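Local coordinates for protein chaperone SycD (Chlamydia pneumoniae, PDB 4NRH) that probably acts as a cytosolic type III secretion chaperone of the LcrH/SycD family, joining CopN in a complex that directs translocator secretion, at residues S79-R84 with S99-L104; E36-P40 with H115-V119; D125-H131 with M153-A158; S8-L13 with K62-E66. One frame throughout, in Å; residues are numbered along the deposited sequence.

Contact 1 is the most deeply placed of the four, its centre about 6 Å from the centre of the chain, and joins helices 76-89 and 94-106 by mainly apolar packing with a small serine cluster. Contact 2, its centre about 8 Å from that of the chain, sets a loop against the next helix, 110-123, and is alone in being touched by CopN. The outer pair, contacts 3 and 4, lie on opposite sides of the centre, about 31 Å apart between their own centres. Both are more polar: an arginine grips a loop at 125-131, and a glutamate meets a helix start at 8-13. Helix 57-72 of contact 4 also reaches contact 1 through Tyr-64 and Ser-99.

Contact 1: residues S79-R84 with S99-L104; sequences SITVFR and SLGASL
Phe-83 and Leu-100 bring their CA atoms to 5.5 Å where segments 79-84 and 99-104 pass almost antiparallel, with helix axes 9.1 Å apart and 156° between their directions. On one flank of the interface Ser-99 CB sits over a face of the Phe-83 ring, 3.6 Å from its centroid and 18° off the normal, a CH-pi contact. The ring is carried there by a first torsion of -66°, which places Phe-83 CG opposite the carbonyl carbon. Its edge meets Ser-103 OG in the ring plane, while Phe-83 CB rests on Leu-100 CB at 3.8 Å. The other flank is mainly aliphatic: Ile-80 CD1 touches Leu-104 CD2 at 3.7 Å, the two side chains crossing at about a right angle, and Ile-80 CG1 packs on Ser-103 CB. Arg-84 runs out extended, its CG beside Leu-100 CD1, and one face of its guanidinium is covered by Ile-80 CG2 of its own helix. Ser-103 OG donates to Ser-99 O, which also accepts Ser-103 N from the opposite face of the carbonyl plane. Ser-79 OG, hydrogen-bonded to Tyr-76 O, lies 2.8 Å from Ser-103 OG. Helix 94-106 belongs to the tetratricopeptide repeat range 94-127, and Tyr-71 of helix 57-72 touches Ser-79 and Ser-103. The chemistry therefore implies a close helix-helix seam in which buried hydroxyls are paid for largely by backbone carbonyls of their own helices.

Contact 2: residues E36-P40 with H115-V119; sequences EGYVP and HAYGV
His-115 reaches from helix 110-123 to loop segment 36-40, and its side chain makes the largest single share of the contact. Its CB points toward the loop, and the first torsion of 174° sets CG opposite the backbone N, sending the imidazole outward to the main chain of Gly-37 and Tyr-38. Along the ring, CD2 stays 4.0 Å from Tyr-38 O, whereas CE1 comes to 3.1 Å from the same oxygen. At the tip, NE2 donates to Tyr-38 O over 2.8 Å, but the angle at the hydrogen is just 122°, so this bond is weak. The two faces of the ring are flanked differently: Gly-37 N lies over one, offset toward the rim, and Val-119 CG2, one helical turn on, lies over the other. Val-119 extends the contact along the loop, its CG2 3.5 Å from Tyr-38 O and its CG1 3.6 Å from Pro-40 CD, where the valine and the proline ring cross at about a right angle. Trp-97 of helix 94-106 meets the His-115 ring with planes about 80° apart and also touches Tyr-38 and Pro-40. From CopN, Gln-288 donates to Val-39 O and Ala-284 packs on Tyr-38, placing the loop at the partner interface. The arrangement is that of a loop, extended at residues 38-40, laid against tetratricopeptide repeat helices, here within range 94-127, and touched by the bound protein.

Contact 3: residues D125-H131 with M153-A158; sequences DKDPYPH and MAWVRA
Pro-128 and Ala-154, with CA atoms 4.1 Å apart, mark the closest backbone approach of an antiparallel helical hairpin, in which the start of helix 129-140 lies beside the end of helix 147-158. Packing is tight here. Pro-128 CB approaches Ala-154 O to 3.3 Å and Ala-158 CB to 4.0 Å, while His-131 CB fits against Ala-154 CB at 3.8 Å, consistent with the small alanine side chains at 154 and 158. Asp-127, salt-bridged to Arg-124, precedes the turn into the helix: its OD1 accepts Tyr-129 N in a capping bond, the N-H arriving from above the carboxylate plane.

The more open part is polar, with Asp-125, Lys-126 and Met-153 exposed. Arg-157 stretches across it, extended from CG to NE, and grips Asp-125 side-on with two nitrogens. NE donates to the backbone oxygen Asp-125 O at 2.8 Å, and NH2 forms a salt bridge with Asp-125 OD1 at 3.0 Å, close to straight at 163°. Both acceptors lie near the guanidinium plane, although the carboxylate itself is turned 64° from it. The remaining nitrogen, NH1, donates to Met-153 O on the arginine's own helix, so three bonds fix the rotation of the group. His-131 NE2 stands over one guanidinium face without a hydrogen bond, and one face of the His-131 ring receives Met-153 CB in a CH-pi contact, 24° off the normal. Near the backbone of Arg-157, a water donates to Lys-126 O and Arg-157 O, 2.9 Å from each.

Contact 4: residues S8-L13 with K62-E66; sequences SHLNYL and KVYKE
Glu-66 OE2 accepts the backbone N-H of His-9 over 2.7 Å, using its syn lone pair, with 158° at the hydrogen. The second carboxylate oxygen, Glu-66 OE1, takes a weak bond from Leu-10 N at 3.4 Å. One carboxylate thus faces two successive N-H groups in the first turn of helix 9-19, where the helix end would be expected to favour its negative charge. Extended beyond CG, the glutamate also brings OE2 to 3.4 Å from Ser-8 CB. Ser-8 is the N-cap of that helix: a first torsion of 86° holds its OG between the backbone N and the carbonyl carbon, from where it accepts Asn-11 N at 3.2 Å. The axes of segments 9-13 and 62-66 approach to 9.7 Å, with 134° between their directions, so these two turns cross well short of antiparallel, where helix 9-19 packs on helix 57-72 of the all-helical chaperone. Beside the carboxylate, the extended Lys-62 chain passes over the His-9 imidazole. Lys-62 CD lies above the middle of the ring, 3.7 Å from the centroid, a CH-pi contact, while His-9 NE2 is hydrogen-bonded to Asp-59 OD1. Val-63 fills the inner side by splitting its branches: CG1 meets Leu-10 CB at 4.0 Å, and CG2 meets Leu-13 CD1 at 3.9 Å. Val-82 and Leu-86 of helix 76-89 touch Val-63 too, and Trp-85 packs on Leu-10.

Contact 1: residues S79-R84 with S99-L104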
loop_
_atom_site.group_PDB
_atom_site.type_symbol
_atom_site.label_atom_id
_atom_site.label_comp_id
_atom_site.label_asym_id
_atom_site.label_seq_id
_atom_site.Cartn_x
_atom_site.Cartn_y
_atom_site.Cartn_z
ATOM N N SER D 79 0.732 -11.095 19.599
ATOM C CA SER D 79 -0.391 -11.963 19.263
ATOM C C SER D 79 -1.501 -11.179 18.571
ATOM O O SER D 79 -2.098 -11.656 17.608
ATOM C CB SER D 79 -0.930 -12.654 20.518
ATOM O OG SER D 79 -1.621 -11.740 21.351
ATOM N N ILE D 80 -1.764 -9.971 19.064
ATOM C CA ILE D 80 -2.787 -9.106 18.485
ATOM C C ILE D 80 -2.463 -8.772 17.030
ATOM O O ILE D 80 -3.339 -8.821 16.165
ATOM C CB ILE D 80 -2.940 -7.802 19.297
ATOM C CG1 ILE D 80 -3.592 -8.095 20.650
ATOM C CG2 ILE D 80 -3.781 -6.794 18.539
ATOM C CD1 ILE D 80 -3.541 -6.935 21.623
ATOM N N THR D 81 -1.202 -8.441 16.771
ATOM C CA THR D 81 -0.728 -8.188 15.415
ATOM C C THR D 81 -1.028 -9.365 14.486
ATOM O O THR D 81 -1.550 -9.186 13.385
ATOM C CB THR D 81 0.788 -7.907 15.392
ATOM O OG1 THR D 81 1.066 -6.694 16.105
ATOM C CG2 THR D 81 1.287 -7.777 13.961
ATOM N N VAL D 82 -0.698 -10.567 14.946
ATOM C CA VAL D 82 -0.863 -11.778 14.150
ATOM C C VAL D 82 -2.327 -12.113 13.865
ATOM O O VAL D 82 -2.695 -12.395 12.724
ATOM C CB VAL D 82 -0.205 -12.988 14.848
ATOM C CG1 VAL D 82 -0.544 -14.279 14.120
ATOM C CG2 VAL D 82 1.302 -12.793 14.935
ATOM N N PHE D 83 -3.159 -12.075 14.902
ATOM C CA PHE D 83 -4.565 -12.447 14.763
ATOM C C PHE D 83 -5.340 -11.487 13.861
ATOM O O PHE D 83 -6.251 -11.905 13.150
ATOM C CB PHE D 83 -5.235 -12.542 16.137
ATOM C CG PHE D 83 -4.702 -13.657 16.991
ATOM C CD1 PHE D 83 -4.486 -14.914 16.448
ATOM C CD2 PHE D 83 -4.427 -13.457 18.333
ATOM C CE1 PHE D 83 -3.994 -15.946 17.224
ATOM C CE2 PHE D 83 -3.933 -14.485 19.115
ATOM C CZ PHE D 83 -3.717 -15.731 18.560
ATOM N N ARG D 84 -4.984 -10.206 13.895
ATOM C CA ARG D 84 -5.597 -9.232 12.995
ATOM C C ARG D 84 -5.314 -9.571 11.533
ATOM O O ARG D 84 -6.193 -9.446 10.681
ATOM C CB ARG D 84 -5.116 -7.813 13.309
ATOM C CG ARG D 84 -5.657 -7.247 14.613
ATOM C CD ARG D 84 -5.658 -5.726 14.588
ATOM N NE ARG D 84 -6.316 -5.159 15.761
ATOM C CZ ARG D 84 -5.699 -4.431 16.686
ATOM N NH1 ARG D 84 -4.405 -4.168 16.573
ATOM N NH2 ARG D 84 -6.381 -3.958 17.721
ATOM N N SER D 99 -9.384 -15.675 19.660
ATOM C CA SER D 99 -8.023 -15.488 20.142
ATOM C C SER D 99 -7.622 -14.017 20.091
ATOM O O SER D 99 -6.847 -13.548 20.926
ATOM C CB SER D 99 -7.047 -16.335 19.325
ATOM O OG SER D 99 -7.289 -17.719 19.521
ATOM N N LEU D 100 -8.148 -13.294 19.107
ATOM C CA LEU D 100 -7.924 -11.856 19.015
ATOM C C LEU D 100 -8.588 -11.158 20.197
ATOM O O LEU D 100 -8.011 -10.259 20.808
ATOM C CB LEU D 100 -8.462 -11.302 17.694
ATOM C CG LEU D 100 -8.461 -9.778 17.537
ATOM C CD1 LEU D 100 -7.068 -9.206 17.769
ATOM C CD2 LEU D 100 -8.993 -9.371 16.171
ATOM N N GLY D 101 -9.808 -11.585 20.512
ATOM C CA GLY D 101 -10.551 -11.039 21.633
ATOM C C GLY D 101 -9.864 -11.284 22.961
ATOM O O GLY D 101 -9.784 -10.390 23.803
ATOM N N ALA D 102 -9.373 -12.506 23.149
ATOM C CA ALA D 102 -8.672 -12.882 24.371
ATOM C C ALA D 102 -7.397 -12.068 24.561
ATOM O O ALA D 102 -7.075 -11.654 25.675
ATOM C CB ALA D 102 -8.353 -14.370 24.359
ATOM N N SER D 103 -6.676 -11.841 23.467
ATOM C CA SER D 103 -5.438 -11.070 23.508
ATOM C C SER D 103 -5.703 -9.612 23.866
ATOM O O SER D 103 -4.983 -9.021 24.671
ATOM C CB SER D 103 -4.712 -11.161 22.165
ATOM O OG SER D 103 -4.253 -12.480 21.922
ATOM N N LEU D 104 -6.739 -9.039 23.262
ATOM C CA LEU D 104 -7.164 -7.682 23.586
ATOM C C LEU D 104 -7.656 -7.601 25.027
ATOM O O LEU D 104 -7.423 -6.609 25.720
ATOM C CB LEU D 104 -8.260 -7.214 22.624
ATOM C CG LEU D 104 -7.856 -7.031 21.160
ATOM C CD1 LEU D 104 -9.086 -6.960 20.268
ATOM C CD2 LEU D 104 -6.993 -5.788 20.990
#

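Contact 2: residues E36-P40 with H115-V119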
loop_
_atom_site.group_PDB
_atom_site.type_symbol
_atom_site.label_atom_id
_atom_site.label_comp_id
_atom_site.label_asym_id
_atom_site.label_seq_id
_atom_site.Cartn_x
_atom_site.Cartn_y
_atom_site.Cartn_z
ATOM N N GLU D 36 -12.331 -2.153 12.488
ATOM C CA GLU D 36 -13.263 -1.537 13.433
ATOM C C GLU D 36 -14.711 -1.601 12.946
ATOM O O GLU D 36 -15.018 -1.199 11.824
ATOM C CB GLU D 36 -12.862 -0.082 13.699
ATOM C CG GLU D 36 -13.336 0.471 15.040
ATOM C CD GLU D 36 -14.823 0.774 15.075
ATOM O OE1 GLU D 36 -15.385 1.138 14.020
ATOM O OE2 GLU D 36 -15.430 0.650 16.160
ATOM N N GLY D 37 -15.593 -2.106 13.805
ATOM C CA GLY D 37 -17.012 -2.174 13.503
ATOM C C GLY D 37 -17.360 -3.210 12.452
ATOM O O GLY D 37 -18.485 -3.248 11.953
ATOM N N TYR D 38 -16.391 -4.055 12.117
ATOM C CA TYR D 38 -16.572 -5.058 11.077
ATOM C C TYR D 38 -17.264 -6.312 11.601
ATOM O O TYR D 38 -16.775 -6.967 12.521
ATOM C CB TYR D 38 -15.219 -5.427 10.466
ATOM C CG TYR D 38 -15.280 -6.473 9.376
ATOM C CD1 TYR D 38 -16.218 -6.391 8.354
ATOM C CD2 TYR D 38 -14.385 -7.534 9.359
ATOM C CE1 TYR D 38 -16.268 -7.345 7.353
ATOM C CE2 TYR D 38 -14.425 -8.489 8.365
ATOM C CZ TYR D 38 -15.367 -8.392 7.364
ATOM O OH TYR D 38 -15.405 -9.346 6.374
ATOM N N VAL D 39 -18.402 -6.640 11.000
ATOM C CA VAL D 39 -19.080 -7.903 11.266
ATOM C C VAL D 39 -19.212 -8.678 9.963
ATOM O O VAL D 39 -20.036 -8.332 9.115
ATOM C CB VAL D 39 -20.475 -7.692 11.888
ATOM C CG1 VAL D 39 -21.143 -9.034 12.169
ATOM C CG2 VAL D 39 -20.371 -6.865 13.159
ATOM N N PRO D 40 -18.392 -9.728 9.797
ATOM C CA PRO D 40 -18.363 -10.521 8.563
ATOM C C PRO D 40 -19.724 -11.122 8.234
ATOM O O PRO D 40 -20.332 -11.790 9.072
ATOM C CB PRO D 40 -17.338 -11.619 8.870
ATOM C CG PRO D 40 -16.514 -11.081 9.989
ATOM C CD PRO D 40 -17.425 -10.215 10.795
ATOM N N HIS D 115 -15.843 -6.285 20.700
ATOM C CA HIS D 115 -16.186 -6.426 19.290
ATOM C C HIS D 115 -15.778 -7.790 18.739
ATOM O O HIS D 115 -16.542 -8.428 18.016
ATOM C CB HIS D 115 -15.532 -5.316 18.464
ATOM C CG HIS D 115 -15.717 -5.476 16.990
ATOM N ND1 HIS D 115 -14.676 -5.780 16.136
ATOM C CD2 HIS D 115 -16.822 -5.382 16.212
ATOM C CE1 HIS D 115 -15.131 -5.861 14.900
ATOM N NE2 HIS D 115 -16.432 -5.623 14.918
ATOM N N ALA D 116 -14.571 -8.229 19.086
ATOM C CA ALA D 116 -14.055 -9.510 18.616
ATOM C C ALA D 116 -14.871 -10.671 19.180
ATOM O O ALA D 116 -15.167 -11.635 18.471
ATOM C CB ALA D 116 -12.587 -9.660 18.988
ATOM N N TYR D 117 -15.227 -10.573 20.458
ATOM C CA TYR D 117 -16.088 -11.565 21.098
ATOM C C TYR D 117 -17.462 -11.612 20.435
ATOM O O TYR D 117 -18.032 -12.687 20.240
ATOM C CB TYR D 117 -16.243 -11.264 22.591
ATOM C CG TYR D 117 -15.016 -11.570 23.421
ATOM C CD1 TYR D 117 -14.160 -12.608 23.078
ATOM C CD2 TYR D 117 -14.721 -10.825 24.556
ATOM C CE1 TYR D 117 -13.041 -12.893 23.839
ATOM C CE2 TYR D 117 -13.606 -11.103 25.323
ATOM C CZ TYR D 117 -12.770 -12.136 24.962
ATOM O OH TYR D 117 -11.660 -12.410 25.726
ATOM N N GLY D 118 -17.988 -10.438 20.097
ATOM C CA GLY D 118 -19.287 -10.332 19.456
ATOM C C GLY D 118 -19.320 -10.990 18.091
ATOM O O GLY D 118 -20.302 -11.637 17.729
ATOM N N VAL D 119 -18.242 -10.822 17.331
ATOM C CA VAL D 119 -18.130 -11.448 16.020
ATOM C C VAL D 119 -18.030 -12.966 16.161
ATOM O O VAL D 119 -18.642 -13.713 15.396
ATOM C CB VAL D 119 -16.908 -10.920 15.244
ATOM C CG1 VAL D 119 -16.688 -11.731 13.978
ATOM C CG2 VAL D 119 -17.093 -9.448 14.908
#

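Contact 3: residues D125-H131 with M153-A158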
loop_
_atom_site.group_PDB
_atom_site.type_symbol
_atom_site.label_atom_id
_atom_site.label_comp_id
_atom_site.label_asym_id
_atom_site.label_seq_id
_atom_site.Cartn_x
_atom_site.Cartn_y
_atom_site.Cartn_z
ATOM N N ASP D 125 -22.741 -19.496 16.865
ATOM C CA ASP D 125 -23.939 -19.214 17.656
ATOM C C ASP D 125 -24.139 -20.119 18.876
ATOM O O ASP D 125 -24.650 -19.672 19.903
ATOM C CB ASP D 125 -25.179 -19.307 16.759
ATOM C CG ASP D 125 -26.404 -18.676 17.392
ATOM O OD1 ASP D 125 -26.240 -17.820 18.285
ATOM O OD2 ASP D 125 -27.532 -19.042 16.998
ATOM N N LYS D 126 -23.743 -21.382 18.766
ATOM C CA LYS D 126 -24.010 -22.350 19.829
ATOM C C LYS D 126 -23.112 -22.176 21.054
ATOM O O LYS D 126 -23.446 -22.638 22.144
ATOM C CB LYS D 126 -23.869 -23.777 19.291
ATOM C CG LYS D 126 -24.907 -24.149 18.243
ATOM C CD LYS D 126 -24.670 -25.549 17.701
ATOM C CE LYS D 126 -25.707 -25.919 16.652
ATOM N NZ LYS D 126 -25.412 -27.232 16.013
ATOM N N ASP D 127 -21.975 -21.511 20.871
ATOM C CA ASP D 127 -20.993 -21.351 21.942
ATOM C C ASP D 127 -21.406 -20.260 22.930
ATOM O O ASP D 127 -21.585 -19.105 22.544
ATOM C CB ASP D 127 -19.621 -21.030 21.346
ATOM C CG ASP D 127 -18.480 -21.285 22.314
ATOM O OD1 ASP D 127 -18.740 -21.517 23.512
ATOM O OD2 ASP D 127 -17.312 -21.243 21.874
ATOM N N PRO D 128 -21.558 -20.627 24.213
ATOM C CA PRO D 128 -21.886 -19.660 25.268
ATOM C C PRO D 128 -20.692 -18.808 25.705
ATOM O O PRO D 128 -20.884 -17.692 26.187
ATOM C CB PRO D 128 -22.356 -20.552 26.422
ATOM C CG PRO D 128 -21.642 -21.841 26.204
ATOM C CD PRO D 128 -21.578 -22.013 24.714
ATOM N N TYR D 129 -19.482 -19.334 25.537
ATOM C CA TYR D 129 -18.271 -18.679 26.038
ATOM C C TYR D 129 -17.951 -17.288 25.465
ATOM O O TYR D 129 -17.479 -16.428 26.209
ATOM C CB TYR D 129 -17.066 -19.604 25.837
ATOM C CG TYR D 129 -16.947 -20.655 26.917
ATOM C CD1 TYR D 129 -16.408 -20.338 28.158
ATOM C CD2 TYR D 129 -17.387 -21.954 26.706
ATOM C CE1 TYR D 129 -16.300 -21.288 29.155
ATOM C CE2 TYR D 129 -17.284 -22.913 27.699
ATOM C CZ TYR D 129 -16.739 -22.573 28.920
ATOM O OH TYR D 129 -16.632 -23.520 29.913
ATOM N N PRO D 130 -18.170 -17.061 24.153
ATOM C CA PRO D 130 -17.945 -15.688 23.681
ATOM C C PRO D 130 -18.825 -14.674 24.409
ATOM O O PRO D 130 -18.386 -13.552 24.671
ATOM C CB PRO D 130 -18.311 -15.762 22.197
ATOM C CG PRO D 130 -18.069 -17.174 21.825
ATOM C CD PRO D 130 -18.436 -17.983 23.034
ATOM N N HIS D 131 -20.053 -15.071 24.728
ATOM C CA HIS D 131 -20.977 -14.219 25.469
ATOM C C HIS D 131 -20.536 -14.023 26.917
ATOM O O HIS D 131 -20.666 -12.930 27.467
ATOM C CB HIS D 131 -22.390 -14.805 25.426
ATOM C CG HIS D 131 -22.946 -14.937 24.043
ATOM N ND1 HIS D 131 -23.443 -13.863 23.335
ATOM C CD2 HIS D 131 -23.075 -16.014 23.233
ATOM C CE1 HIS D 131 -23.857 -14.274 22.150
ATOM N NE2 HIS D 131 -23.645 -15.574 22.062
ATOM N N MET D 153 -27.479 -14.589 27.478
ATOM C CA MET D 153 -27.222 -15.224 26.190
ATOM C C MET D 153 -26.295 -16.422 26.353
ATOM O O MET D 153 -26.471 -17.448 25.695
ATOM C CB MET D 153 -26.622 -14.225 25.200
ATOM C CG MET D 153 -27.649 -13.549 24.309
ATOM S SD MET D 153 -26.977 -12.140 23.412
ATOM C CE MET D 153 -28.473 -11.435 22.723
ATOM N N ALA D 154 -25.306 -16.283 27.228
ATOM C CA ALA D 154 -24.426 -17.394 27.567
ATOM C C ALA D 154 -25.224 -18.482 28.274
ATOM O O ALA D 154 -25.077 -19.665 27.977
ATOM C CB ALA D 154 -23.274 -16.920 28.435
ATOM N N TRP D 155 -26.072 -18.060 29.208
ATOM C CA TRP D 155 -26.902 -18.966 29.998
ATOM C C TRP D 155 -27.783 -19.865 29.135
ATOM O O TRP D 155 -27.855 -21.074 29.359
ATOM C CB TRP D 155 -27.774 -18.166 30.967
ATOM C CG TRP D 155 -28.798 -18.994 31.677
ATOM C CD1 TRP D 155 -30.152 -18.937 31.515
ATOM C CD2 TRP D 155 -28.554 -20.006 32.662
ATOM N NE1 TRP D 155 -30.767 -19.850 32.338
ATOM C CE2 TRP D 155 -29.809 -20.518 33.052
ATOM C CE3 TRP D 155 -27.399 -20.527 33.252
ATOM C CZ2 TRP D 155 -29.938 -21.526 34.003
ATOM C CZ3 TRP D 155 -27.531 -21.528 34.197
ATOM C CH2 TRP D 155 -28.791 -22.017 34.563
ATOM N N VAL D 156 -28.464 -19.265 28.162
ATOM C CA VAL D 156 -29.349 -20.000 27.262
ATOM C C VAL D 156 -28.587 -21.094 26.519
ATOM O O VAL D 156 -29.061 -22.224 26.391
ATOM C CB VAL D 156 -30.020 -19.052 26.242
ATOM C CG1 VAL D 156 -30.676 -19.842 25.120
ATOM C CG2 VAL D 156 -31.039 -18.163 26.938
ATOM N N ARG D 157 -27.395 -20.747 26.045
ATOM C CA ARG D 157 -26.565 -21.672 25.282
ATOM C C ARG D 157 -25.830 -22.673 26.172
ATOM O O ARG D 157 -25.418 -23.736 25.706
ATOM C CB ARG D 157 -25.560 -20.889 24.436
ATOM C CG ARG D 157 -26.193 -20.124 23.286
ATOM C CD ARG D 157 -25.390 -18.882 22.935
ATOM N NE ARG D 157 -25.967 -18.161 21.803
ATOM C CZ ARG D 157 -26.989 -17.315 21.895
ATOM N NH1 ARG D 157 -27.554 -17.080 23.071
ATOM N NH2 ARG D 157 -27.447 -16.705 20.810
ATOM N N ALA D 158 -25.669 -22.335 27.448
ATOM C CA ALA D 158 -24.899 -23.168 28.369
ATOM C C ALA D 158 -25.721 -24.299 28.981
ATOM O O ALA D 158 -25.249 -25.431 29.084
ATOM C CB ALA D 158 -24.296 -22.311 29.475
HETATM O O HOH W 1 -25.979 -23.978 22.844
#

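Contact 4: residues S8-L13 with K62-E66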
loop_
_atom_site.group_PDB
_atom_site.type_symbol
_atom_site.label_atom_id
_atom_site.label_comp_id
_atom_site.label_asym_id
_atom_site.label_seq_id
_atom_site.Cartn_x
_atom_site.Cartn_y
_atom_site.Cartn_z
ATOM N N SER D 8 9.252 -15.813 10.621
ATOM C CA SER D 8 7.913 -16.334 10.864
ATOM C C SER D 8 7.190 -16.596 9.546
ATOM O O SER D 8 7.447 -15.927 8.546
ATOM C CB SER D 8 7.108 -15.363 11.728
ATOM O OG SER D 8 6.477 -14.374 10.933
ATOM N N HIS D 9 6.292 -17.578 9.549
ATOM C CA HIS D 9 5.555 -17.942 8.343
ATOM C C HIS D 9 4.671 -16.795 7.862
ATOM O O HIS D 9 4.411 -16.663 6.665
ATOM C CB HIS D 9 4.708 -19.193 8.587
ATOM C CG HIS D 9 4.326 -19.914 7.331
ATOM N ND1 HIS D 9 5.251 -20.525 6.512
ATOM C CD2 HIS D 9 3.119 -20.116 6.752
ATOM C CE1 HIS D 9 4.630 -21.075 5.484
ATOM N NE2 HIS D 9 3.335 -20.842 5.606
ATOM N N LEU D 10 4.204 -15.977 8.800
ATOM C CA LEU D 10 3.386 -14.815 8.472
ATOM C C LEU D 10 4.163 -13.845 7.588
ATOM O O LEU D 10 3.660 -13.381 6.566
ATOM C CB LEU D 10 2.914 -14.104 9.740
ATOM C CG LEU D 10 2.149 -12.796 9.519
ATOM C CD1 LEU D 10 0.937 -13.021 8.624
ATOM C CD2 LEU D 10 1.739 -12.172 10.843
ATOM N N ASN D 11 5.392 -13.545 7.994
ATOM C CA ASN D 11 6.251 -12.647 7.234
ATOM C C ASN D 11 6.604 -13.239 5.876
ATOM O O ASN D 11 6.727 -12.516 4.888
ATOM C CB ASN D 11 7.527 -12.335 8.019
ATOM C CG ASN D 11 7.270 -11.442 9.214
ATOM O OD1 ASN D 11 6.505 -10.483 9.130
ATOM N ND2 ASN D 11 7.909 -11.753 10.335
ATOM N N TYR D 12 6.768 -14.558 5.836
ATOM C CA TYR D 12 6.999 -15.264 4.581
ATOM C C TYR D 12 5.849 -15.054 3.604
ATOM O O TYR D 12 6.069 -14.791 2.422
ATOM C CB TYR D 12 7.203 -16.760 4.835
ATOM C CG TYR D 12 7.074 -17.612 3.590
ATOM C CD1 TYR D 12 8.140 -17.760 2.712
ATOM C CD2 TYR D 12 5.889 -18.278 3.300
ATOM C CE1 TYR D 12 8.026 -18.538 1.574
ATOM C CE2 TYR D 12 5.765 -19.058 2.166
ATOM C CZ TYR D 12 6.836 -19.185 1.308
ATOM O OH TYR D 12 6.718 -19.961 0.177
ATOM N N LEU D 13 4.626 -15.169 4.109
ATOM C CA LEU D 13 3.432 -15.014 3.284
ATOM C C LEU D 13 3.286 -13.588 2.763
ATOM O O LEU D 13 3.023 -13.380 1.580
ATOM C CB LEU D 13 2.183 -15.414 4.073
ATOM C CG LEU D 13 2.029 -16.907 4.368
ATOM C CD1 LEU D 13 0.840 -17.156 5.284
ATOM C CD2 LEU D 13 1.894 -17.699 3.075
ATOM N N LYS D 62 -0.455 -22.451 10.472
ATOM C CA LYS D 62 0.907 -22.198 10.931
ATOM C C LYS D 62 0.999 -20.824 11.581
ATOM O O LYS D 62 1.612 -20.661 12.636
ATOM C CB LYS D 62 1.908 -22.285 9.775
ATOM C CG LYS D 62 2.106 -23.674 9.193
ATOM C CD LYS D 62 3.086 -23.622 8.029
ATOM C CE LYS D 62 3.318 -24.994 7.419
ATOM N NZ LYS D 62 4.196 -24.916 6.216
ATOM N N VAL D 63 0.379 -19.841 10.938
ATOM C CA VAL D 63 0.354 -18.475 11.444
ATOM C C VAL D 63 -0.437 -18.396 12.748
ATOM O O VAL D 63 -0.065 -17.665 13.668
ATOM C CB VAL D 63 -0.251 -17.506 10.405
ATOM C CG1 VAL D 63 -0.334 -16.100 10.968
ATOM C CG2 VAL D 63 0.582 -17.512 9.130
ATOM N N TYR D 64 -1.524 -19.158 12.826
ATOM C CA TYR D 64 -2.349 -19.193 14.031
ATOM C C TYR D 64 -1.554 -19.674 15.239
ATOM O O TYR D 64 -1.668 -19.112 16.329
ATOM C CB TYR D 64 -3.573 -20.087 13.827
ATOM C CG TYR D 64 -4.477 -20.146 15.039
ATOM C CD1 TYR D 64 -5.150 -19.015 15.481
ATOM C CD2 TYR D 64 -4.651 -21.330 15.745
ATOM C CE1 TYR D 64 -5.975 -19.060 16.588
ATOM C CE2 TYR D 64 -5.475 -21.386 16.854
ATOM C CZ TYR D 64 -6.135 -20.248 17.272
ATOM O OH TYR D 64 -6.956 -20.295 18.375
ATOM N N LYS D 65 -0.761 -20.723 15.042
ATOM C CA LYS D 65 0.080 -21.257 16.107
ATOM C C LYS D 65 1.116 -20.229 16.554
ATOM O O LYS D 65 1.423 -20.126 17.740
ATOM C CB LYS D 65 0.765 -22.549 15.656
ATOM C CG LYS D 65 -0.175 -23.742 15.575
ATOM C CD LYS D 65 0.540 -24.990 15.087
ATOM C CE LYS D 65 1.668 -25.378 16.027
ATOM N NZ LYS D 65 2.462 -26.522 15.499
ATOM N N GLU D 66 1.654 -19.477 15.597
ATOM C CA GLU D 66 2.614 -18.419 15.903
ATOM C C GLU D 66 1.997 -17.368 16.819
ATOM O O GLU D 66 2.626 -16.918 17.778
ATOM C CB GLU D 66 3.118 -17.758 14.617
ATOM C CG GLU D 66 3.901 -18.681 13.701
ATOM C CD GLU D 66 4.484 -17.954 12.504
ATOM O OE1 GLU D 66 3.851 -16.990 12.025
ATOM O OE2 GLU D 66 5.574 -18.349 12.039
#